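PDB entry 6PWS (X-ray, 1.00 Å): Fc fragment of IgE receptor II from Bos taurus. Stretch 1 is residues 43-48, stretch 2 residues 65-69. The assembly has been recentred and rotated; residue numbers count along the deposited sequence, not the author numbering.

Stretch 1, residues 43-48: RLVSIH
Stretch 2, residues 65-69: SWIGL

Stretch 1 runs as strand through Arg-43 and Leu-44, then leaves the strand, still extended from Val-45 (-65/143) through Ile-47 (-126/125); stretch 2 is strand from Ser-65 and turns a corner at Gly-68. They cross, neither parallel nor antiparallel, where the CA atoms of Leu-44 and Gly-68 lie 4.2 Å apart, a spacing that the missing side chain permits. An ideal CB on Gly-68 would point toward stretch 1 and sit 2.3 Å from Leu-44 O and 2.8 Å from Val-45 O, clashing with both. Gly-68 (-89/56) directs its N-H at Val-45 O, N to O 2.8 Å (N-H...O angle 145°), the one hydrogen bond across the contact.

Three apolar side-chain pairs add to it. Leu-44 (-52/142; chi1 m, chi2 t) points toward stretch 2, its CB 3.4 Å from Gly-68 CA and its CD2 4.2 Å from Trp-66 CB. Trp-66 (m, chi2 121°) offers that CB while its indole leads away. Ile-67 (-123/173; p, t) leaves sideways and serves two partners: CG2 meets Val-45 CG1 at 3.6 Å, with Val-45 at chi1 p, and CD1 meets Ile-47 CD1 at 4.0 Å; Ile-47, whose CA-to-CB bond points toward stretch 2, is m, t. Branched aliphatics suit this buried seam, where 279 Å² is covered in total. Ser-46 (m) points away, its OG hydrogen-bonded elsewhere in the structure.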

ATOM      1  N   ARG A  43       6.115  -1.835   7.235  1.00  5.71           N
ATOM      2  CA  ARG A  43       5.802  -0.553   6.621  1.00  5.46           C
ATOM      3  C   ARG A  43       4.641  -0.768   5.659  1.00  4.79           C
ATOM      4  O   ARG A  43       4.416  -1.877   5.172  1.00  5.18           O
ATOM      5  CB  ARG A  43       6.986   0.022   5.824  1.00  5.37           C
ATOM      6  CG  ARG A  43       8.261   0.300   6.621  1.00  5.95           C
ATOM      7  CD  ARG A  43       9.152   1.255   5.851  1.00  5.87           C
ATOM      8  NE  ARG A  43      10.451   1.487   6.470  1.00  6.01           N
ATOM      9  CZ  ARG A  43      11.545   0.769   6.234  1.00  6.23           C
ATOM     10  NH1 ARG A  43      11.521  -0.254   5.384  1.00  6.88           N
ATOM     11  NH2 ARG A  43      12.671   1.086   6.855  1.00  6.05           N
ATOM     12  N   LEU A  44       3.916   0.301   5.337  1.00  4.75           N
ATOM     13  CA  LEU A  44       2.914   0.206   4.279  1.00  4.24           C
ATOM     14  C   LEU A  44       3.558  -0.387   3.027  1.00  4.49           C
ATOM     15  O   LEU A  44       4.707  -0.076   2.681  1.00  4.94           O
ATOM     16  CB  LEU A  44       2.322   1.587   3.990  1.00  4.53           C
ATOM     17  CG  LEU A  44       1.278   2.087   4.999  1.00  4.78           C
ATOM     18  CD1 LEU A  44       1.047   3.587   4.799  1.00  5.52           C
ATOM     19  CD2 LEU A  44      -0.029   1.318   4.845  1.00  5.40           C
ATOM     20  N   VAL A  45       2.778  -1.229   2.335  1.00  4.27           N
ATOM     21  CA  VAL A  45       3.307  -2.119   1.304  1.00  4.25           C
ATOM     22  C   VAL A  45       3.879  -1.367   0.109  1.00  3.88           C
ATOM     23  O   VAL A  45       3.324  -0.365  -0.370  1.00  4.32           O
ATOM     24  CB  VAL A  45       2.209  -3.117   0.864  1.00  4.40           C
ATOM     25  CG1 VAL A  45       1.024  -2.412   0.190  1.00  4.32           C
ATOM     26  CG2 VAL A  45       2.746  -4.211  -0.048  1.00  4.84           C
ATOM     27  N   SER A  46       4.975  -1.917  -0.421  1.00  4.04           N
ATOM     28  CA  SER A  46       5.587  -1.452  -1.657  1.00  4.17           C
ATOM     29  C   SER A  46       5.491  -2.552  -2.714  1.00  4.23           C
ATOM     30  O   SER A  46       5.697  -3.727  -2.406  1.00  5.81           O
ATOM     31  CB  SER A  46       7.060  -1.100  -1.427  1.00  4.61           C
ATOM     32  OG  SER A  46       7.236  -0.122  -0.412  1.00  5.07           O
ATOM     33  N   ILE A  47       5.197  -2.173  -3.962  1.00  4.14           N
ATOM     34  CA  ILE A  47       4.761  -3.127  -4.989  1.00  4.32           C
ATOM     35  C   ILE A  47       5.662  -2.999  -6.214  1.00  4.28           C
ATOM     36  O   ILE A  47       5.782  -1.906  -6.787  1.00  5.15           O
ATOM     37  CB  ILE A  47       3.284  -2.905  -5.376  1.00  4.25           C
ATOM     38  CG1 ILE A  47       2.384  -2.873  -4.138  1.00  4.52           C
ATOM     39  CG2 ILE A  47       2.828  -3.979  -6.359  1.00  4.61           C
ATOM     40  CD1 ILE A  47       0.958  -2.428  -4.429  1.00  4.89           C
ATOM     41  N   HIS A  48       6.266  -4.116  -6.648  1.00  4.62           N
ATOM     42  CA  HIS A  48       7.330  -4.059  -7.642  1.00  5.14           C
ATOM     43  C   HIS A  48       7.228  -5.079  -8.766  1.00  5.58           C
ATOM     44  O   HIS A  48       8.186  -5.217  -9.542  1.00  6.83           O
ATOM     45  CB  HIS A  48       8.700  -4.142  -6.959  1.00  5.78           C
ATOM     46  CG  HIS A  48       8.988  -2.938  -6.128  1.00  5.97           C
ATOM     47  ND1 HIS A  48       9.242  -1.705  -6.690  1.00  5.85           N
ATOM     48  CD2 HIS A  48       8.988  -2.744  -4.788  1.00  7.17           C
ATOM     49  CE1 HIS A  48       9.418  -0.813  -5.735  1.00  6.82           C
ATOM     50  NE2 HIS A  48       9.273  -1.416  -4.570  1.00  7.75           N
ATOM     51  N   SER A  65      -8.013   0.305   0.266  1.00  3.97           N
ATOM     52  CA  SER A  65      -6.977   0.127   1.275  1.00  4.00           C
ATOM     53  C   SER A  65      -5.726   0.946   0.958  1.00  3.77           C
ATOM     54  O   SER A  65      -5.332   1.082  -0.199  1.00  4.43           O
ATOM     55  CB  SER A  65      -6.605  -1.353   1.438  1.00  4.62           C
ATOM     56  OG  SER A  65      -6.207  -1.965   0.219  1.00  4.82           O
ATOM     57  N   TRP A  66      -5.077   1.452   2.000  1.00  3.62           N
ATOM     58  CA  TRP A  66      -3.856   2.220   1.801  1.00  3.83           C
ATOM     59  C   TRP A  66      -2.668   1.328   1.434  1.00  3.82           C
ATOM     60  O   TRP A  66      -2.511   0.219   1.961  1.00  4.35           O
ATOM     61  CB  TRP A  66      -3.490   2.972   3.075  1.00  4.13           C
ATOM     62  CG  TRP A  66      -4.402   4.093   3.449  1.00  4.41           C
ATOM     63  CD1 TRP A  66      -5.103   4.208   4.608  1.00  5.05           C
ATOM     64  CD2 TRP A  66      -4.693   5.271   2.686  1.00  4.54           C
ATOM     65  NE1 TRP A  66      -5.813   5.387   4.625  1.00  5.27           N
ATOM     66  CE2 TRP A  66      -5.572   6.061   3.455  1.00  4.96           C
ATOM     67  CE3 TRP A  66      -4.309   5.727   1.418  1.00  4.42           C
ATOM     68  CZ2 TRP A  66      -6.057   7.291   3.008  1.00  5.64           C
ATOM     69  CZ3 TRP A  66      -4.802   6.946   0.968  1.00  5.10           C
ATOM     70  CH2 TRP A  66      -5.662   7.715   1.766  1.00  5.76           C
ATOM     71  N   ILE A  67      -1.801   1.868   0.567  1.00  3.65           N
ATOM     72  CA  ILE A  67      -0.501   1.286   0.266  1.00  3.76           C
ATOM     73  C   ILE A  67       0.602   2.319   0.553  1.00  3.61           C
ATOM     74  O   ILE A  67       0.346   3.487   0.847  1.00  4.11           O
ATOM     75  CB  ILE A  67      -0.419   0.721  -1.174  1.00  4.02           C
ATOM     76  CG1 ILE A  67      -0.482   1.824  -2.237  1.00  4.33           C
ATOM     77  CG2 ILE A  67      -1.510  -0.329  -1.384  1.00  4.78           C
ATOM     78  CD1 ILE A  67      -0.182   1.313  -3.652  1.00  5.25           C
ATOM     79  N   GLY A  68       1.852   1.862   0.460  1.00  3.76           N
ATOM     80  CA  GLY A  68       3.004   2.648   0.856  1.00  3.91           C
ATOM     81  C   GLY A  68       3.589   3.512  -0.247  1.00  3.70           C
ATOM     82  O   GLY A  68       4.790   3.447  -0.532  1.00  4.29           O
ATOM     83  N   LEU A  69       2.757   4.366  -0.843  1.00  3.99           N
ATOM     84  CA  LEU A  69       3.130   5.188  -1.991  1.00  4.05           C
ATOM     85  C   LEU A  69       2.509   6.566  -1.794  1.00  3.91           C
ATOM     86  O   LEU A  69       1.327   6.662  -1.440  1.00  4.44           O
ATOM     87  CB  LEU A  69       2.638   4.517  -3.286  1.00  3.89           C
ATOM     88  CG  LEU A  69       3.099   5.134  -4.607  1.00  4.47           C
ATOM     89  CD1 LEU A  69       4.610   5.039  -4.776  1.00  4.64           C
ATOM     90  CD2 LEU A  69       2.385   4.434  -5.767  1.00  5.15           C
TER